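Local coordinates for alpha-L-rhamnosidase (Klebsiella oxytoca, PDB 4XHC), which hydrolyses terminal alpha-L-rhamnosyl residues from rhamnosides as a family 78 glycoside hydrolase, at residues L252-N257 with D265-C270; L306-V311 with R326-T331; N314-A319 with A386-P391. All blocks are in the same frame, centred on the assembly; numbering follows the deposited sequence.

In the fold
All three contacts lie in the helical catalytic domain, probably an (alpha/alpha)6 barrel as in other family 78 enzymes. From the N terminus, interaction 1 comes first. It closes the short turn between helices 247-259 and 264-276. Interaction 2 then joins helix 302-319 to the next helix, 322-340. Interaction 3 uses the end of the same helix 302-319 and reaches 67 residues onward to the end of helix 368-389. Interactions 2 and 3 therefore cross along the chain, while interaction 1 stands in series before both. Their sites also adjoin in space: Tyr-315 packs on Val-267, and Trp-329 reaches Glu-390.

Interaction 1 of 3, residues L252-N257 with D265-C270; sequences LQALVN and DLVRRC
Asn-257 meets Val-267 through its carboxamide, which is held at both ends. OD1 accepts a hydrogen bond from the backbone N of Arg-263, in the turn that joins the two helices. ND2 is also hydrogen-bonded to a residue close to the segments. It lies 3.8 Å from Val-267 CG2, a packing contact only. The two polar bonds probably fix the rotation of the amide, so the methyl meets a group that is already set. The first torsion of Asn-257 (chi1 176°) swings CG to the far side of CB from the backbone N, and this carries ND2 out to Val-267 CG2. The side chain slides past Val-267 in the opposite direction.

The apolar half of the contact is Ala-254. Its CB is 4.0 Å from Val-267 CG2 and 4.2 Å from Val-267 CG1, so the small methyl faces both branches of the valine. The valine rotamer (chi1 179°) sets both methyls toward that CB. With so small a residue on one side, the backbones come close. The CA atoms of Ala-254 and Val-267 are 6.4 Å apart. No hydrogen bond joins the segments directly, and the area buried is a modest 109 Å². Within the first helix, Asn-257 N bonds Gln-253 O at 2.9 Å.

The two helices follow each other in the chain and run in roughly opposite directions, a helical hairpin. Helix 247-259 also carries Asp-249, which lines the rhamnose pocket. Around the contact, helix 214-230 packs on Gln-253 and Val-256, helix 466-478 covers Leu-252, and Tyr-315 of helix 302-319 lies against Val-267.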
loop_
_atom_site.group_PDB
_atom_site.type_symbol
_atom_site.label_atom_id
_atom_site.label_comp_id
_atom_site.label_asym_id
_atom_site.label_seq_id
_atom_site.Cartn_x
_atom_site.Cartn_y
_atom_site.Cartn_z
ATOM N N LEU A 252 -11.878 22.493 26.307
ATOM C CA LEU A 252 -13.296 22.371 25.980
ATOM C C LEU A 252 -13.787 20.938 26.131
ATOM O O LEU A 252 -14.882 20.701 26.642
ATOM C CB LEU A 252 -13.569 22.896 24.570
ATOM C CG LEU A 252 -13.979 24.371 24.499
ATOM C CD1 LEU A 252 -13.129 25.264 25.389
ATOM C CD2 LEU A 252 -13.922 24.855 23.065
ATOM N N GLN A 253 -12.968 19.985 25.710
ATOM C CA GLN A 253 -13.332 18.585 25.837
ATOM C C GLN A 253 -13.552 18.185 27.286
ATOM O O GLN A 253 -14.470 17.428 27.585
ATOM C CB GLN A 253 -12.276 17.689 25.192
ATOM C CG GLN A 253 -12.205 17.855 23.685
ATOM C CD GLN A 253 -11.367 16.795 23.003
ATOM O OE1 GLN A 253 -11.523 15.609 23.261
ATOM N NE2 GLN A 253 -10.504 17.221 22.090
ATOM N N ALA A 254 -12.721 18.700 28.186
ATOM C CA ALA A 254 -12.862 18.387 29.612
ATOM C C ALA A 254 -14.204 18.846 30.177
ATOM O O ALA A 254 -14.776 18.180 31.029
ATOM C CB ALA A 254 -11.709 18.982 30.413
ATOM N N LEU A 255 -14.701 19.984 29.710
ATOM C CA LEU A 255 -16.001 20.474 30.165
ATOM C C LEU A 255 -17.116 19.508 29.777
ATOM O O LEU A 255 -17.999 19.230 30.574
ATOM C CB LEU A 255 -16.306 21.864 29.581
ATOM C CG LEU A 255 -15.564 23.081 30.137
ATOM C CD1 LEU A 255 -16.012 24.339 29.400
ATOM C CD2 LEU A 255 -15.775 23.231 31.639
ATOM N N VAL A 256 -17.074 19.011 28.544
ATOM C CA VAL A 256 -18.132 18.142 28.040
ATOM C C VAL A 256 -18.046 16.783 28.727
ATOM O O VAL A 256 -19.055 16.215 29.130
ATOM C CB VAL A 256 -18.050 17.977 26.508
ATOM C CG1 VAL A 256 -19.220 17.149 25.988
ATOM C CG2 VAL A 256 -18.015 19.340 25.825
ATOM N N ASN A 257 -16.826 16.281 28.872
ATOM C CA ASN A 257 -16.578 15.044 29.591
ATOM C C ASN A 257 -17.224 15.062 30.977
ATOM O O ASN A 257 -17.815 14.078 31.415
ATOM C CB ASN A 257 -15.070 14.830 29.720
ATOM C CG ASN A 257 -14.720 13.609 30.544
ATOM O OD1 ASN A 257 -15.002 12.483 30.154
ATOM N ND2 ASN A 257 -14.112 13.835 31.700
ATOM N N ASP A 265 -10.005 10.686 35.284
ATOM C CA ASP A 265 -8.674 10.094 35.153
ATOM C C ASP A 265 -7.983 10.504 33.845
ATOM O O ASP A 265 -6.764 10.665 33.800
ATOM C CB ASP A 265 -8.739 8.554 35.278
ATOM C CG ASP A 265 -9.750 7.913 34.318
ATOM O OD1 ASP A 265 -10.940 8.283 34.362
ATOM O OD2 ASP A 265 -9.363 7.028 33.529
ATOM N N LEU A 266 -8.761 10.672 32.784
ATOM C CA LEU A 266 -8.200 11.020 31.488
ATOM C C LEU A 266 -7.822 12.499 31.398
ATOM O O LEU A 266 -6.862 12.858 30.724
ATOM C CB LEU A 266 -9.179 10.633 30.372
ATOM C CG LEU A 266 -8.637 10.734 28.945
ATOM C CD1 LEU A 266 -7.400 9.864 28.764
ATOM C CD2 LEU A 266 -9.715 10.368 27.936
ATOM N N VAL A 267 -8.582 13.357 32.071
ATOM C CA VAL A 267 -8.242 14.789 32.155
ATOM C C VAL A 267 -6.959 14.952 32.962
ATOM O O VAL A 267 -6.079 15.734 32.623
ATOM C CB VAL A 267 -9.368 15.622 32.815
ATOM C CG1 VAL A 267 -8.972 17.087 32.906
ATOM C CG2 VAL A 267 -10.665 15.474 32.028
ATOM N N ARG A 268 -6.872 14.189 34.035
ATOM C CA ARG A 268 -5.688 14.159 34.883
ATOM C C ARG A 268 -4.457 13.693 34.119
ATOM O O ARG A 268 -3.396 14.288 34.253
ATOM C CB ARG A 268 -5.939 13.217 36.055
ATOM C CG ARG A 268 -4.894 13.266 37.138
ATOM C CD ARG A 268 -5.237 12.244 38.197
ATOM N NE ARG A 268 -4.204 12.200 39.220
ATOM C CZ ARG A 268 -3.861 11.112 39.897
ATOM N NH1 ARG A 268 -4.461 9.946 39.663
ATOM N NH2 ARG A 268 -2.905 11.189 40.813
ATOM N N ARG A 269 -4.609 12.629 33.324
ATOM C CA ARG A 269 -3.517 12.112 32.494
ATOM C C ARG A 269 -3.001 13.198 31.546
ATOM O O ARG A 269 -1.795 13.378 31.375
ATOM C CB ARG A 269 -3.979 10.885 31.693
ATOM C CG ARG A 269 -3.036 10.474 30.561
ATOM C CD ARG A 269 -3.426 9.140 29.947
ATOM N NE ARG A 269 -2.898 8.980 28.592
ATOM C CZ ARG A 269 -1.666 8.566 28.286
ATOM N NH1 ARG A 269 -0.772 8.260 29.226
ATOM N NH2 ARG A 269 -1.318 8.457 27.011
ATOM N N CYS A 270 -3.931 13.933 30.950
ATOM C CA CYS A 270 -3.581 14.919 29.946
ATOM C C CYS A 270 -2.965 16.160 30.584
ATOM O O CYS A 270 -2.068 16.765 30.002
ATOM C CB CYS A 270 -4.788 15.217 29.040
ATOM S SG CYS A 270 -5.218 13.780 27.977
#

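Interaction 2 of 3, residues L306-V311 with R326-T331; sequences LFFVDV and RELWPT
Phe-308 and Thr-331 pack where two successive helices, 302-319 and 322-340, run in roughly opposite directions as a helical hairpin. The hairpin belongs to the six-hairpin glycosidase domain. The closer-packed part is a CH-pi contact. Thr-331 CG2 sits over one face of the Phe-308 ring, 3.8 Å from its centroid and 26° off the ring normal. The methyl is displaced toward the rim, so CE2 is the nearest ring atom, 3.5 Å from CG2. The two side chains cross at about a right angle. The threonine torsion (chi1 -65°) keeps OG1 beside the backbone N and gives the methyl, on the far side of CB from that N, to the ring.

The Leu-328 touch is looser but still buried. Its CD1 is 4.4 Å from Phe-308 CZ, and Tyr-272 and Ala-275 of helix 264-276 pack on the same leucine. Leu-271 of that helix also touches Phe-308, and Ala-332 adds a further apolar contact. The solvent side is separate: Arg-326, Glu-327 and Pro-330 are exposed and take no part across the contact. The second helix is kinked where N of Pro-330 and N of Thr-331 lack a bond to the turn before; Pro-330 has no N-H to donate. No hydrogen bond crosses between the segments, so the contact rests on packing. The ring's edge meets a backbone group: Leu-328 O lies near the ring plane, 4.0 Å from Phe-308 CE2.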
loop_
_atom_site.group_PDB
_atom_site.type_symbol
_atom_site.label_atom_id
_atom_site.label_comp_id
_atom_site.label_asym_id
_atom_site.label_seq_id
_atom_site.Cartn_x
_atom_site.Cartn_y
_atom_site.Cartn_z
ATOM N N LEU A 306 -1.501 29.573 28.785
ATOM C CA LEU A 306 -2.341 30.095 29.860
ATOM C C LEU A 306 -3.545 29.209 30.173
ATOM O O LEU A 306 -4.025 29.208 31.301
ATOM C CB LEU A 306 -2.836 31.498 29.522
ATOM C CG LEU A 306 -1.789 32.594 29.665
ATOM C CD1 LEU A 306 -2.171 33.814 28.840
ATOM C CD2 LEU A 306 -1.589 32.963 31.130
ATOM N N PHE A 307 -4.037 28.465 29.183
ATOM C CA PHE A 307 -5.195 27.605 29.390
ATOM C C PHE A 307 -4.889 26.430 30.308
ATOM O O PHE A 307 -5.811 25.837 30.863
ATOM C CB PHE A 307 -5.774 27.082 28.067
ATOM C CG PHE A 307 -6.479 28.127 27.231
ATOM C CD1 PHE A 307 -7.186 29.167 27.810
ATOM C CD2 PHE A 307 -6.470 28.027 25.849
ATOM C CE1 PHE A 307 -7.830 30.109 27.023
ATOM C CE2 PHE A 307 -7.122 28.958 25.055
ATOM C CZ PHE A 307 -7.801 30.003 25.643
ATOM N N PHE A 308 -3.616 26.107 30.487
ATOM C CA PHE A 308 -3.242 25.132 31.501
ATOM C C PHE A 308 -3.856 25.507 32.852
ATOM O O PHE A 308 -4.337 24.640 33.593
ATOM C CB PHE A 308 -1.723 25.034 31.632
ATOM C CG PHE A 308 -1.266 23.906 32.512
ATOM C CD1 PHE A 308 -1.054 22.640 31.983
ATOM C CD2 PHE A 308 -1.061 24.102 33.873
ATOM C CE1 PHE A 308 -0.639 21.596 32.794
ATOM C CE2 PHE A 308 -0.649 23.062 34.687
ATOM C CZ PHE A 308 -0.435 21.809 34.148
ATOM N N VAL A 309 -3.864 26.799 33.162
ATOM C CA VAL A 309 -4.418 27.265 34.423
ATOM C C VAL A 309 -5.907 26.965 34.499
ATOM O O VAL A 309 -6.383 26.468 35.530
ATOM C CB VAL A 309 -4.225 28.779 34.624
ATOM C CG1 VAL A 309 -4.843 29.229 35.944
ATOM C CG2 VAL A 309 -2.749 29.143 34.571
ATOM N N ASP A 310 -6.644 27.274 33.431
ATOM C CA ASP A 310 -8.098 27.112 33.479
ATOM C C ASP A 310 -8.487 25.628 33.492
ATOM O O ASP A 310 -9.443 25.247 34.173
ATOM C CB ASP A 310 -8.802 27.873 32.346
ATOM C CG ASP A 310 -10.330 27.996 32.564
ATOM O OD1 ASP A 310 -10.797 28.322 33.685
ATOM O OD2 ASP A 310 -11.072 27.760 31.595
ATOM N N VAL A 311 -7.735 24.789 32.782
ATOM C CA VAL A 311 -7.995 23.348 32.818
ATOM C C VAL A 311 -7.780 22.795 34.228
ATOM O O VAL A 311 -8.579 21.989 34.700
ATOM C CB VAL A 311 -7.123 22.556 31.817
ATOM C CG1 VAL A 311 -7.391 21.062 31.954
ATOM C CG2 VAL A 311 -7.407 23.008 30.392
ATOM N N ARG A 326 -2.472 20.609 43.832
ATOM C CA ARG A 326 -1.306 21.086 44.574
ATOM C C ARG A 326 0.003 20.727 43.870
ATOM O O ARG A 326 0.920 21.530 43.835
ATOM C CB ARG A 326 -1.298 20.528 46.006
ATOM C CG ARG A 326 -0.048 20.859 46.821
ATOM C CD ARG A 326 -0.141 20.306 48.232
ATOM N NE ARG A 326 -1.103 21.062 49.036
ATOM C CZ ARG A 326 -2.325 20.650 49.405
ATOM N NH1 ARG A 326 -2.801 19.450 49.065
ATOM N NH2 ARG A 326 -3.082 21.466 50.140
ATOM N N GLU A 327 0.101 19.520 43.329
ATOM C CA GLU A 327 1.336 19.085 42.674
ATOM C C GLU A 327 1.610 19.882 41.391
ATOM O O GLU A 327 2.752 20.231 41.097
ATOM C CB GLU A 327 1.288 17.576 42.386
ATOM C CG GLU A 327 2.649 16.981 42.027
ATOM C CD GLU A 327 2.685 15.459 42.056
ATOM O OE1 GLU A 327 2.012 14.817 41.216
ATOM O OE2 GLU A 327 3.422 14.903 42.901
ATOM N N LEU A 328 0.554 20.197 40.650
ATOM C CA LEU A 328 0.697 20.861 39.366
ATOM C C LEU A 328 0.582 22.385 39.409
ATOM O O LEU A 328 0.765 23.039 38.378
ATOM C CB LEU A 328 -0.331 20.294 38.377
ATOM C CG LEU A 328 -0.124 18.823 37.992
ATOM C CD1 LEU A 328 -1.091 18.419 36.890
ATOM C CD2 LEU A 328 1.310 18.560 37.555
ATOM N N TRP A 329 0.278 22.948 40.577
ATOM C CA TRP A 329 0.151 24.401 40.721
ATOM C C TRP A 329 1.399 25.163 40.235
ATOM O O TRP A 329 1.266 26.128 39.490
ATOM C CB TRP A 329 -0.220 24.775 42.162
ATOM C CG TRP A 329 0.109 26.193 42.548
ATOM C CD1 TRP A 329 0.992 26.593 43.504
ATOM C CD2 TRP A 329 -0.443 27.389 41.981
ATOM N NE1 TRP A 329 1.028 27.963 43.566
ATOM C CE2 TRP A 329 0.156 28.475 42.642
ATOM C CE3 TRP A 329 -1.379 27.642 40.973
ATOM C CZ2 TRP A 329 -0.154 29.797 42.338
ATOM C CZ3 TRP A 329 -1.680 28.956 40.664
ATOM C CH2 TRP A 329 -1.069 30.019 41.346
ATOM N N PRO A 330 2.608 24.742 40.649
ATOM C CA PRO A 330 3.803 25.418 40.126
ATOM C C PRO A 330 3.869 25.508 38.603
ATOM O O PRO A 330 4.305 26.529 38.082
ATOM C CB PRO A 330 4.952 24.569 40.678
ATOM C CG PRO A 330 4.422 24.023 41.966
ATOM C CD PRO A 330 2.940 23.828 41.765
ATOM N N THR A 331 3.441 24.467 37.892
ATOM C CA THR A 331 3.375 24.536 36.429
ATOM C C THR A 331 2.414 25.667 35.995
ATOM O O THR A 331 2.763 26.497 35.150
ATOM C CB THR A 331 2.962 23.178 35.787
ATOM O OG1 THR A 331 3.967 22.190 36.027
ATOM C CG2 THR A 331 2.807 23.295 34.278
#

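Interaction 3 of 3, residues N314-A319 with A386-P391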
loop_
_atom_site.group_PDB
_atom_site.type_symbol
_atom_site.label_atom_id
_atom_site.label_comp_id
_atom_site.label_asym_id
_atom_site.label_seq_id
_atom_site.Cartn_x
_atom_site.Cartn_y
_atom_site.Cartn_z
ATOM N N ASN A 314 -10.736 24.013 36.446
ATOM C CA ASN A 314 -11.982 23.258 36.148
ATOM C C ASN A 314 -11.925 21.796 36.622
ATOM O O ASN A 314 -12.949 21.228 37.025
ATOM C CB ASN A 314 -12.323 23.274 34.647
ATOM C CG ASN A 314 -12.628 24.672 34.105
ATOM O OD1 ASN A 314 -13.185 25.523 34.791
ATOM N ND2 ASN A 314 -12.262 24.901 32.852
ATOM N N TYR A 315 -10.723 21.208 36.564
ATOM C CA TYR A 315 -10.481 19.829 37.012
ATOM C C TYR A 315 -10.622 19.699 38.525
ATOM O O TYR A 315 -11.176 18.710 39.020
ATOM C CB TYR A 315 -9.092 19.323 36.578
ATOM C CG TYR A 315 -8.735 17.984 37.196
ATOM C CD1 TYR A 315 -9.293 16.797 36.712
ATOM C CD2 TYR A 315 -7.867 17.903 38.285
ATOM C CE1 TYR A 315 -8.990 15.567 37.290
ATOM C CE2 TYR A 315 -7.557 16.676 38.866
ATOM C CZ TYR A 315 -8.121 15.509 38.368
ATOM O OH TYR A 315 -7.817 14.293 38.943
ATOM N N LEU A 316 -10.119 20.693 39.256
ATOM C CA LEU A 316 -10.300 20.734 40.696
ATOM C C LEU A 316 -11.784 20.844 41.072
ATOM O O LEU A 316 -12.247 20.104 41.937
ATOM C CB LEU A 316 -9.507 21.894 41.299
ATOM C CG LEU A 316 -9.581 22.060 42.824
ATOM C CD1 LEU A 316 -9.084 20.803 43.528
ATOM C CD2 LEU A 316 -8.799 23.288 43.272
ATOM N N GLN A 317 -12.517 21.751 40.417
ATOM C CA GLN A 317 -13.952 21.959 40.695
ATOM C C GLN A 317 -14.775 20.692 40.508
ATOM O O GLN A 317 -15.639 20.378 41.319
ATOM C CB GLN A 317 -14.547 23.048 39.784
ATOM C CG GLN A 317 -14.047 24.479 40.009
ATOM C CD GLN A 317 -13.931 24.871 41.471
ATOM O OE1 GLN A 317 -14.935 25.032 42.172
ATOM N NE2 GLN A 317 -12.696 25.027 41.937
ATOM N N SER A 318 -14.493 19.974 39.423
ATOM C CA SER A 318 -15.284 18.817 39.010
ATOM C C SER A 318 -14.870 17.494 39.646
ATOM O O SER A 318 -15.725 16.697 40.007
ATOM C CB SER A 318 -15.189 18.671 37.507
ATOM O OG SER A 318 -13.841 18.502 37.114
ATOM N N ALA A 319 -13.566 17.252 39.745
ATOM C CA ALA A 319 -13.034 15.999 40.303
ATOM C C ALA A 319 -12.725 16.068 41.805
ATOM O O ALA A 319 -12.685 15.034 42.461
ATOM C CB ALA A 319 -11.785 15.583 39.544
ATOM N N ALA A 386 -4.378 30.273 43.654
ATOM C CA ALA A 386 -3.415 30.824 44.610
ATOM C C ALA A 386 -3.995 30.940 46.016
ATOM O O ALA A 386 -3.304 30.654 46.981
ATOM C CB ALA A 386 -2.901 32.177 44.137
ATOM N N GLU A 387 -5.259 31.347 46.124
ATOM C CA GLU A 387 -5.935 31.445 47.422
ATOM C C GLU A 387 -5.805 30.143 48.236
ATOM O O GLU A 387 -5.664 30.194 49.453
ATOM C CB GLU A 387 -7.417 31.859 47.254
ATOM C CG GLU A 387 -7.690 33.369 47.407
ATOM C CD GLU A 387 -8.924 33.881 46.640
ATOM O OE1 GLU A 387 -9.907 33.125 46.482
ATOM O OE2 GLU A 387 -8.921 35.056 46.191
ATOM N N ARG A 388 -5.815 28.989 47.565
ATOM C CA ARG A 388 -5.665 27.683 48.230
ATOM C C ARG A 388 -4.218 27.255 48.467
ATOM O O ARG A 388 -3.900 26.749 49.529
ATOM C CB ARG A 388 -6.325 26.578 47.410
ATOM C CG ARG A 388 -7.799 26.776 47.128
ATOM C CD ARG A 388 -8.261 25.757 46.093
ATOM N NE ARG A 388 -9.706 25.794 45.890
ATOM C CZ ARG A 388 -10.607 25.321 46.750
ATOM N NH1 ARG A 388 -10.229 24.759 47.900
ATOM N NH2 ARG A 388 -11.898 25.415 46.456
ATOM N N PHE A 389 -3.352 27.421 47.471
ATOM C CA PHE A 389 -2.003 26.840 47.516
ATOM C C PHE A 389 -0.857 27.829 47.748
ATOM O O PHE A 389 0.258 27.403 48.045
ATOM C CB PHE A 389 -1.742 26.068 46.226
ATOM C CG PHE A 389 -2.820 25.079 45.889
ATOM C CD1 PHE A 389 -3.131 24.050 46.765
ATOM C CD2 PHE A 389 -3.516 25.173 44.697
ATOM C CE1 PHE A 389 -4.121 23.136 46.457
ATOM C CE2 PHE A 389 -4.508 24.261 44.382
ATOM C CZ PHE A 389 -4.810 23.240 45.262
ATOM N N GLU A 390 -1.123 29.132 47.624
ATOM C CA GLU A 390 -0.096 30.168 47.825
ATOM C C GLU A 390 -0.748 31.541 48.103
ATOM O O GLU A 390 -0.679 32.443 47.268
ATOM C CB GLU A 390 0.837 30.223 46.599
ATOM C CG GLU A 390 2.198 30.869 46.857
ATOM C CD GLU A 390 3.154 30.754 45.677
ATOM O OE1 GLU A 390 3.012 29.818 44.870
ATOM O OE2 GLU A 390 4.054 31.601 45.533
ATOM N N PRO A 391 -1.386 31.701 49.284
ATOM C CA PRO A 391 -2.229 32.878 49.581
ATOM C C PRO A 391 -1.517 34.214 49.415
ATOM O O PRO A 391 -2.131 35.198 49.000
ATOM C CB PRO A 391 -2.616 32.682 51.047
ATOM C CG PRO A 391 -2.410 31.240 51.323
ATOM C CD PRO A 391 -1.289 30.792 50.436
#
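The backbones of Leu-316 and Arg-388 stay well apart, with CA atoms 11.2 Å from each other, and helix 368-389 ends at the contact. Side chains bridge the gap. This is packing between two non-successive helices of the six-hairpin domain, and it joins the C-terminal ends of helices 302-319 and 368-389. Leu-316 turns its CG away from the backbone N (chi1 -179°), which sends CD2 out to do the touching. This methyl is 3.7 Å from Arg-388 NE and 3.8 Å from Arg-388 CD. It approaches the guanidinium obliquely. The arginine chain is extended from CG to NE, which carries CD and NE across the gap to the leucine. Buried Leu-316 thus meets an exposed arginine, so the contact lies partly at the surface.

Phe-389 adds a looser touch, with CZ 4.5 Å from Leu-316 CD2. Arg-388 CB lies over the centre of the Phe-389 ring, 3.9 Å above its plane. Within the first helix, Asn-314 O accepts from both Ser-318 N and Ser-318 OG, the latter at 2.9 Å.

Beyond the helix end, Glu-390 leaves helical geometry, and its OE1 binds Arg-333 and Trp-329 of helix 322-340. That helix also lies against Phe-389 through Met-322 and Ala-325. On the 314-319 segment, Tyr-315 packs on helix 264-276, and Asn-314 and Ser-318 meet helix 247-259.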